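Local coordinates for cystathionine beta-lyases/cystathionine gamma-synthases (PDB 5X5H), which probably catalyses the formation of L,L-cystathionine and succinate from O-succinyl-L-homoserine and L-cysteine, as a pyridoxal 5'-phosphate-dependent cystathionine gamma-synthase, at residues H261-E266 against M299-G304. Sequence-based numbering, arbitrary orientation.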
loop_
_atom_site.group_PDB
_atom_site.type_symbol
_atom_site.label_atom_id
_atom_site.label_comp_id
_atom_site.label_asym_id
_atom_site.label_seq_id
_atom_site.Cartn_x
_atom_site.Cartn_y
_atom_site.Cartn_z
ATOM N N HIS A 261 -2.280 6.122 -26.800
ATOM C CA HIS A 261 -0.856 5.934 -27.132
ATOM C C HIS A 261 -0.745 5.787 -28.684
ATOM O O HIS A 261 0.183 6.353 -29.294
ATOM C CB HIS A 261 -0.343 4.612 -26.544
ATOM C CG HIS A 261 -0.040 4.593 -25.084
ATOM N ND1 HIS A 261 0.936 5.364 -24.531
ATOM C CD2 HIS A 261 -0.585 3.821 -24.075
ATOM C CE1 HIS A 261 0.963 5.067 -23.220
ATOM N NE2 HIS A 261 0.055 4.155 -22.924
ATOM N N CYS A 262 -1.590 5.000 -29.298
ATOM C CA CYS A 262 -1.486 4.712 -30.746
ATOM C C CYS A 262 -1.896 5.969 -31.523
ATOM O O CYS A 262 -1.178 6.328 -32.478
ATOM C CB CYS A 262 -2.409 3.599 -31.118
ATOM S SG CYS A 262 -1.851 1.963 -30.552
ATOM N N ASP A 263 -2.947 6.666 -31.117
ATOM C CA ASP A 263 -3.305 7.960 -31.760
ATOM C C ASP A 263 -2.082 8.863 -31.747
ATOM O O ASP A 263 -1.784 9.543 -32.762
ATOM C CB ASP A 263 -4.492 8.625 -31.117
ATOM C CG ASP A 263 -5.848 7.921 -31.389
ATOM O OD1 ASP A 263 -5.955 7.015 -32.213
ATOM O OD2 ASP A 263 -6.798 8.370 -30.650
ATOM N N ASN A 264 -1.459 9.027 -30.625
ATOM C CA ASN A 264 -0.373 9.958 -30.449
ATOM C C ASN A 264 0.832 9.476 -31.259
ATOM O O ASN A 264 1.485 10.302 -31.915
ATOM C CB ASN A 264 -0.004 10.053 -28.985
ATOM C CG ASN A 264 -0.969 10.969 -28.221
ATOM O OD1 ASN A 264 -1.808 11.676 -28.749
ATOM N ND2 ASN A 264 -0.754 10.996 -26.839
ATOM N N ALA A 265 1.178 8.222 -31.155
ATOM C CA ALA A 265 2.395 7.733 -31.847
ATOM C C ALA A 265 2.210 7.886 -33.386
ATOM O O ALA A 265 3.229 8.214 -34.018
ATOM C CB ALA A 265 2.700 6.326 -31.476
ATOM N N GLU A 266 1.043 7.600 -33.926
ATOM C CA GLU A 266 0.836 7.773 -35.390
ATOM C C GLU A 266 1.177 9.220 -35.753
ATOM O O GLU A 266 1.900 9.430 -36.789
ATOM C CB GLU A 266 -0.587 7.457 -35.758
ATOM C CG GLU A 266 -0.956 6.017 -35.693
ATOM C CD GLU A 266 -2.484 5.752 -35.738
ATOM O OE1 GLU A 266 -3.280 6.738 -35.916
ATOM O OE2 GLU A 266 -2.900 4.574 -35.676
ATOM N N MET A 299 -1.885 -7.149 -36.029
ATOM C CA MET A 299 -1.999 -6.156 -34.979
ATOM C C MET A 299 -3.244 -5.294 -35.251
ATOM O O MET A 299 -3.477 -4.844 -36.428
ATOM C CB MET A 299 -0.831 -5.250 -34.932
ATOM C CG MET A 299 0.539 -5.922 -34.718
ATOM S SD MET A 299 1.940 -4.827 -34.617
ATOM C CE MET A 299 1.580 -4.031 -33.010
ATOM N N LYS A 300 -4.049 -4.957 -34.222
ATOM C CA LYS A 300 -5.175 -4.114 -34.360
ATOM C C LYS A 300 -4.800 -2.681 -34.660
ATOM O O LYS A 300 -5.490 -1.994 -35.443
ATOM C CB LYS A 300 -5.999 -4.128 -33.057
ATOM C CG LYS A 300 -7.264 -3.289 -32.994
ATOM C CD LYS A 300 -7.954 -3.260 -31.620
ATOM C CE LYS A 300 -9.372 -2.735 -31.854
ATOM N NZ LYS A 300 -9.978 -2.477 -30.529
ATOM N N ARG A 301 -3.715 -2.225 -34.038
ATOM C CA ARG A 301 -3.123 -0.924 -34.261
ATOM C C ARG A 301 -1.616 -1.146 -34.123
ATOM O O ARG A 301 -1.168 -2.187 -33.764
ATOM C CB ARG A 301 -3.618 0.167 -33.314
ATOM C CG ARG A 301 -5.145 0.242 -33.379
ATOM C CD ARG A 301 -5.755 1.444 -32.783
ATOM N NE ARG A 301 -5.250 2.672 -33.426
ATOM C CZ ARG A 301 -5.389 3.834 -32.888
ATOM N NH1 ARG A 301 -6.015 4.008 -31.762
ATOM N NH2 ARG A 301 -4.870 4.866 -33.506
ATOM N N PHE A 302 -0.831 -0.099 -34.328
ATOM C CA PHE A 302 0.634 -0.295 -34.523
ATOM C C PHE A 302 1.472 0.110 -33.370
ATOM O O PHE A 302 2.715 0.053 -33.400
ATOM C CB PHE A 302 1.023 0.479 -35.807
ATOM C CG PHE A 302 0.349 -0.056 -36.994
ATOM C CD1 PHE A 302 0.735 -1.220 -37.562
ATOM C CD2 PHE A 302 -0.648 0.665 -37.577
ATOM C CE1 PHE A 302 0.158 -1.715 -38.765
ATOM C CE2 PHE A 302 -1.220 0.214 -38.771
ATOM C CZ PHE A 302 -0.819 -0.962 -39.326
ATOM N N GLY A 303 0.832 0.512 -32.236
ATOM C CA GLY A 303 1.500 0.640 -30.984
ATOM C C GLY A 303 1.907 2.056 -30.616
ATOM O O GLY A 303 1.746 3.060 -31.336
ATOM N N GLY A 304 2.421 2.187 -29.419
ATOM C CA GLY A 304 2.888 3.425 -28.884
ATOM C C GLY A 304 4.373 3.752 -28.940
ATOM O O GLY A 304 4.792 4.817 -28.478
HETATM O O HOH W 1 -1.297 2.735 -34.472
HETATM O O HOH W 2 -4.452 2.381 -36.336
#
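R301 lies across one flank of helix 254-273, its guanidinium ending between the carboxylates of D263 and E266. A bend at chi3 (58°) turns the group back over C262, whose CB sits over the centre of one guanidinium face, 3.5 Å from CZ. With that face on the helix, the N-H edge is left for the acids. NH2 donates to D263 OD1 at 2.7 Å, using the anti side of the carboxylate, while NH1 adds a weaker bond to the same oxygen and continues to D259 one turn earlier. The second NH2 bond, 2.9 Å to E266 OE2, is straighter (161°) but reaches that oxygen from above the carboxylate plane. Two waters also donate to OE2, linking it to R301 NE and F302 N.

Next to this network the helix packs closely on the G303-G304 backbone. C262 SG rests 3.5 Å from G303 N, and A265 CB lies 3.4 Å from G303 O, a carbonyl that the Y283 hydroxyl binds. G303, at phi 99°, has no room for a CB beside the F302 carbonyl; G304 CA comes 4.2 Å from H261 CB, equally tight for a side chain. H261 ND1 bonds to I367 O, its ring turned from the loop.

The salt bridges thus tie helix 254-273 to the loop between helix 292-298 and strand 305-310 of the five-stranded sheet; one cation among three carboxylates probably offsets their mutual repulsion.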